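Mll8374 protein (Mesorhizobium loti, PDB 3B5E) is probably a carboxylesterase, a serine hydrolase of the alpha/beta-hydrolase fold that cleaves carboxylic ester bonds. Local coordinates at residues L12-G24 with A94-H106. Residues are numbered along the deposited sequence; the frame is centred on the assembly and turned at random.
Sequences LLTDLAFPYRLLG and AFAAFTNEAAKRH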
loop_
_atom_site.group_PDB
_atom_site.type_symbol
_atom_site.label_atom_id
_atom_site.label_comp_id
_atom_site.label_asym_id
_atom_site.label_seq_id
_atom_site.Cartn_x
_atom_site.Cartn_y
_atom_site.Cartn_z
ATOM N N LEU A 12 11.123 -1.608 -16.226
ATOM C CA LEU A 12 9.690 -1.884 -16.100
ATOM C C LEU A 12 9.340 -3.209 -16.786
ATOM O O LEU A 12 9.553 -3.382 -17.980
ATOM C CB LEU A 12 8.851 -0.748 -16.698
ATOM C CG LEU A 12 7.361 -0.778 -16.353
ATOM C CD1 LEU A 12 7.107 -0.387 -14.868
ATOM C CD2 LEU A 12 6.600 0.138 -17.341
ATOM N N LEU A 13 8.838 -4.149 -15.998
ATOM C CA LEU A 13 8.445 -5.459 -16.469
ATOM C C LEU A 13 6.950 -5.429 -16.717
ATOM O O LEU A 13 6.192 -4.959 -15.870
ATOM C CB LEU A 13 8.819 -6.515 -15.422
ATOM C CG LEU A 13 10.294 -6.532 -14.985
ATOM C CD1 LEU A 13 10.522 -7.514 -13.818
ATOM C CD2 LEU A 13 11.245 -6.849 -16.174
ATOM N N THR A 14 6.523 -5.916 -17.876
ATOM C CA THR A 14 5.169 -5.667 -18.333
ATOM C C THR A 14 4.368 -6.915 -18.731
ATOM O O THR A 14 3.285 -6.789 -19.274
ATOM C CB THR A 14 5.176 -4.660 -19.521
ATOM O OG1 THR A 14 5.937 -5.205 -20.595
ATOM C CG2 THR A 14 5.787 -3.326 -19.100
ATOM N N ASP A 15 4.869 -8.111 -18.450
ATOM C CA ASP A 15 4.128 -9.310 -18.840
ATOM C C ASP A 15 3.192 -9.883 -17.776
ATOM O O ASP A 15 2.481 -10.850 -18.057
ATOM C CB ASP A 15 5.061 -10.395 -19.345
ATOM C CG ASP A 15 6.189 -10.660 -18.416
ATOM O OD1 ASP A 15 6.365 -9.877 -17.458
ATOM O OD2 ASP A 15 6.937 -11.622 -18.678
ATOM N N LEU A 16 3.155 -9.295 -16.578
ATOM C CA LEU A 16 2.147 -9.670 -15.580
ATOM C C LEU A 16 1.002 -8.644 -15.623
ATOM O O LEU A 16 1.030 -7.719 -16.418
ATOM C CB LEU A 16 2.784 -9.801 -14.180
ATOM C CG LEU A 16 3.894 -10.844 -14.039
ATOM C CD1 LEU A 16 4.385 -10.991 -12.581
ATOM C CD2 LEU A 16 3.432 -12.176 -14.596
ATOM N N ALA A 17 -0.003 -8.812 -14.778
ATOM C CA ALA A 17 -1.226 -7.997 -14.852
ATOM C C ALA A 17 -0.983 -6.509 -14.600
ATOM O O ALA A 17 -1.691 -5.678 -15.146
ATOM C CB ALA A 17 -2.281 -8.541 -13.881
ATOM N N PHE A 18 0.014 -6.191 -13.767
ATOM C CA PHE A 18 0.401 -4.813 -13.451
ATOM C C PHE A 18 1.841 -4.601 -13.858
ATOM O O PHE A 18 2.664 -5.477 -13.632
ATOM C CB PHE A 18 0.262 -4.535 -11.928
ATOM C CG PHE A 18 -1.157 -4.424 -11.468
ATOM C CD1 PHE A 18 -1.978 -5.549 -11.429
ATOM C CD2 PHE A 18 -1.695 -3.199 -11.107
ATOM C CE1 PHE A 18 -3.301 -5.435 -11.020
ATOM C CE2 PHE A 18 -3.001 -3.096 -10.687
ATOM C CZ PHE A 18 -3.806 -4.206 -10.668
ATOM N N PRO A 19 2.164 -3.438 -14.455
ATOM C CA PRO A 19 3.591 -3.201 -14.669
ATOM C C PRO A 19 4.318 -3.006 -13.330
ATOM O O PRO A 19 3.723 -2.527 -12.369
ATOM C CB PRO A 19 3.636 -1.921 -15.509
ATOM C CG PRO A 19 2.249 -1.654 -15.913
ATOM C CD PRO A 19 1.354 -2.308 -14.928
ATOM N N TYR A 20 5.575 -3.426 -13.271
ATOM C CA TYR A 20 6.370 -3.316 -12.052
ATOM C C TYR A 20 7.849 -3.345 -12.306
ATOM O O TYR A 20 8.304 -3.855 -13.328
ATOM C CB TYR A 20 5.989 -4.381 -11.005
ATOM C CG TYR A 20 6.409 -5.773 -11.383
ATOM C CD1 TYR A 20 5.738 -6.479 -12.383
ATOM C CD2 TYR A 20 7.521 -6.356 -10.786
ATOM C CE1 TYR A 20 6.150 -7.764 -12.757
ATOM C CE2 TYR A 20 7.945 -7.616 -11.141
ATOM C CZ TYR A 20 7.272 -8.322 -12.123
ATOM O OH TYR A 20 7.750 -9.583 -12.446
ATOM N N ARG A 21 8.596 -2.807 -11.342
ATOM C CA ARG A 21 10.038 -2.930 -11.296
ATOM C C ARG A 21 10.385 -3.753 -10.047
ATOM O O ARG A 21 9.715 -3.634 -8.993
ATOM C CB ARG A 21 10.686 -1.561 -11.181
ATOM C CG ARG A 21 10.456 -0.681 -12.362
ATOM C CD ARG A 21 11.068 0.676 -12.096
ATOM N NE ARG A 21 10.742 1.607 -13.178
ATOM C CZ ARG A 21 11.438 1.778 -14.301
ATOM N NH1 ARG A 21 12.563 1.122 -14.550
ATOM N NH2 ARG A 21 10.998 2.646 -15.194
ATOM N N LEU A 22 11.449 -4.543 -10.168
ATOM C CA LEU A 22 11.947 -5.397 -9.089
ATOM C C LEU A 22 13.333 -4.920 -8.690
ATOM O O LEU A 22 14.278 -5.044 -9.488
ATOM C CB LEU A 22 12.018 -6.873 -9.513
ATOM C CG LEU A 22 12.281 -7.894 -8.382
ATOM C CD1 LEU A 22 11.076 -8.004 -7.376
ATOM C CD2 LEU A 22 12.642 -9.244 -8.937
ATOM N N LEU A 23 13.433 -4.373 -7.481
ATOM C CA LEU A 23 14.688 -3.845 -6.938
ATOM C C LEU A 23 15.212 -4.622 -5.720
ATOM O O LEU A 23 14.463 -5.186 -4.944
ATOM C CB LEU A 23 14.532 -2.354 -6.610
ATOM C CG LEU A 23 13.955 -1.441 -7.696
ATOM C CD1 LEU A 23 12.406 -1.304 -7.705
ATOM C CD2 LEU A 23 14.581 -0.092 -7.469
ATOM N N GLY A 24 16.532 -4.712 -5.616
ATOM C CA GLY A 24 17.180 -5.320 -4.444
ATOM C C GLY A 24 17.062 -6.827 -4.324
ATOM O O GLY A 24 17.388 -7.382 -3.287
ATOM N N ALA A 94 -7.625 -7.978 -9.502
ATOM C CA ALA A 94 -6.483 -8.080 -10.393
ATOM C C ALA A 94 -5.182 -8.035 -9.605
ATOM O O ALA A 94 -4.282 -8.852 -9.844
ATOM C CB ALA A 94 -6.527 -6.995 -11.457
ATOM N N PHE A 95 -5.081 -7.115 -8.648
ATOM C CA PHE A 95 -3.844 -6.986 -7.868
ATOM C C PHE A 95 -3.535 -8.200 -6.968
ATOM O O PHE A 95 -2.354 -8.587 -6.822
ATOM C CB PHE A 95 -3.841 -5.698 -7.070
ATOM C CG PHE A 95 -2.487 -5.340 -6.532
ATOM C CD1 PHE A 95 -1.544 -4.717 -7.347
ATOM C CD2 PHE A 95 -2.142 -5.674 -5.227
ATOM C CE1 PHE A 95 -0.283 -4.392 -6.859
ATOM C CE2 PHE A 95 -0.888 -5.355 -4.723
ATOM C CZ PHE A 95 0.052 -4.727 -5.549
ATOM N N ALA A 96 -4.588 -8.775 -6.390
ATOM C CA ALA A 96 -4.508 -9.981 -5.580
ATOM C C ALA A 96 -3.859 -11.107 -6.401
ATOM O O ALA A 96 -2.863 -11.717 -5.966
ATOM C CB ALA A 96 -5.908 -10.385 -5.080
ATOM N N ALA A 97 -4.396 -11.321 -7.607
ATOM C CA ALA A 97 -3.860 -12.319 -8.553
ATOM C C ALA A 97 -2.397 -12.001 -8.890
ATOM O O ALA A 97 -1.545 -12.887 -8.853
ATOM C CB ALA A 97 -4.702 -12.370 -9.806
ATOM N N PHE A 98 -2.120 -10.726 -9.171
ATOM C CA PHE A 98 -0.771 -10.250 -9.460
ATOM C C PHE A 98 0.234 -10.542 -8.338
ATOM O O PHE A 98 1.388 -10.956 -8.609
ATOM C CB PHE A 98 -0.806 -8.738 -9.770
ATOM C CG PHE A 98 0.558 -8.088 -9.787
ATOM C CD1 PHE A 98 1.403 -8.281 -10.872
ATOM C CD2 PHE A 98 0.999 -7.317 -8.720
ATOM C CE1 PHE A 98 2.660 -7.717 -10.904
ATOM C CE2 PHE A 98 2.261 -6.738 -8.728
ATOM C CZ PHE A 98 3.104 -6.931 -9.838
ATOM N N THR A 99 -0.178 -10.347 -7.079
ATOM C CA THR A 99 0.731 -10.577 -5.941
ATOM C C THR A 99 1.204 -12.009 -5.968
ATOM O O THR A 99 2.381 -12.277 -5.809
ATOM C CB THR A 99 0.131 -10.258 -4.519
ATOM O OG1 THR A 99 -0.909 -11.182 -4.172
ATOM C CG2 THR A 99 -0.377 -8.859 -4.457
ATOM N N ASN A 100 0.270 -12.920 -6.193
ATOM C CA ASN A 100 0.585 -14.323 -6.246
ATOM C C ASN A 100 1.526 -14.686 -7.428
ATOM O O ASN A 100 2.504 -15.421 -7.239
ATOM C CB ASN A 100 -0.726 -15.125 -6.176
ATOM C CG ASN A 100 -1.476 -14.900 -4.809
ATOM O OD1 ASN A 100 -0.841 -14.688 -3.744
ATOM N ND2 ASN A 100 -2.814 -14.898 -4.854
ATOM N N GLU A 101 1.213 -14.150 -8.615
ATOM C CA GLU A 101 2.049 -14.279 -9.820
ATOM C C GLU A 101 3.457 -13.796 -9.529
ATOM O O GLU A 101 4.423 -14.516 -9.749
ATOM C CB GLU A 101 1.547 -13.411 -10.985
ATOM C CG GLU A 101 0.226 -13.740 -11.619
ATOM C CD GLU A 101 -0.013 -12.897 -12.887
ATOM O OE1 GLU A 101 -0.063 -11.624 -12.819
ATOM O OE2 GLU A 101 -0.149 -13.530 -13.953
ATOM N N ALA A 102 3.549 -12.550 -9.066
ATOM C CA ALA A 102 4.841 -11.919 -8.768
ATOM C C ALA A 102 5.615 -12.714 -7.703
ATOM O O ALA A 102 6.832 -12.913 -7.816
ATOM C CB ALA A 102 4.656 -10.449 -8.340
ATOM N N ALA A 103 4.921 -13.183 -6.665
ATOM C CA ALA A 103 5.582 -13.989 -5.622
ATOM C C ALA A 103 6.149 -15.313 -6.159
ATOM O O ALA A 103 7.292 -15.716 -5.846
ATOM C CB ALA A 103 4.610 -14.232 -4.450
ATOM N N LYS A 104 5.368 -15.993 -6.989
ATOM C CA LYS A 104 5.810 -17.244 -7.606
ATOM C C LYS A 104 7.028 -17.009 -8.519
ATOM O O LYS A 104 8.020 -17.755 -8.500
ATOM C CB LYS A 104 4.671 -17.890 -8.426
ATOM C CG LYS A 104 3.689 -18.731 -7.626
ATOM N N ARG A 105 6.940 -15.968 -9.333
ATOM C CA ARG A 105 7.963 -15.690 -10.306
ATOM C C ARG A 105 9.337 -15.365 -9.672
ATOM O O ARG A 105 10.389 -15.771 -10.195
ATOM C CB ARG A 105 7.519 -14.542 -11.207
ATOM C CG ARG A 105 8.636 -14.055 -12.068
ATOM C CD ARG A 105 8.175 -12.983 -12.961
ATOM N NE ARG A 105 7.543 -13.498 -14.163
ATOM C CZ ARG A 105 7.133 -12.709 -15.153
ATOM N NH1 ARG A 105 7.288 -11.371 -15.073
ATOM N NH2 ARG A 105 6.567 -13.254 -16.215
ATOM N N HIS A 106 9.322 -14.622 -8.571
ATOM C CA HIS A 106 10.550 -14.111 -7.961
ATOM C C HIS A 106 10.882 -14.746 -6.603
ATOM O O HIS A 106 11.815 -14.325 -5.918
ATOM C CB HIS A 106 10.450 -12.601 -7.855
ATOM C CG HIS A 106 10.230 -11.921 -9.174
ATOM N ND1 HIS A 106 11.188 -11.895 -10.173
ATOM C CD2 HIS A 106 9.168 -11.235 -9.655
ATOM C CE1 HIS A 106 10.719 -11.210 -11.204
ATOM N NE2 HIS A 106 9.495 -10.804 -10.916
#
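Phe18 and Phe98 lie at the centre of this contact, in which the edge strand 20-23 of an alpha/beta-hydrolase sheet, with the loop before it, lies against the C-terminal half of helix 85-106. Phenylalanine suits position 98 because its flat ring offers two faces and an edge. CB of Phe18 sits over one face, 4.0 Å from the Phe98 ring centroid, a CH-pi contact, while Ala102 CB lies over the opposite face, toward the rim. With CG anti to its carbonyl carbon (chi1 -73°), Phe18 sends its own ring on to Ala94 and receives the edge of Phe95 on one face, the planes at 87°. Ala94 suits this site by its small size, since Phe18 CE1 comes within 3.6 Å of Ala94 CB. The edge of Phe98 also points, offset, to the face of Tyr20.

Leu16 packs its branched end against one face of the Arg105 guanidinium, which forms an end-on salt bridge with Asp15, meeting the carboxylate from above its plane. Tyr20 adds a hydroxyl to its aromatic face, and Arg105 NH1 donates to Tyr20 OH (3.2 Å). A phenylalanine in place of Tyr20 would probably keep the ring packing but leave His106 NE2 and Arg105 NH1 without their shared hydroxyl. Tyr20 OH lies in the plane of the His106 imidazole, hydrogen-bonded to His106 NE2 at 2.6 Å, while Leu22 CD2 rests on one face of that ring, 3.3 Å from His106 ND1.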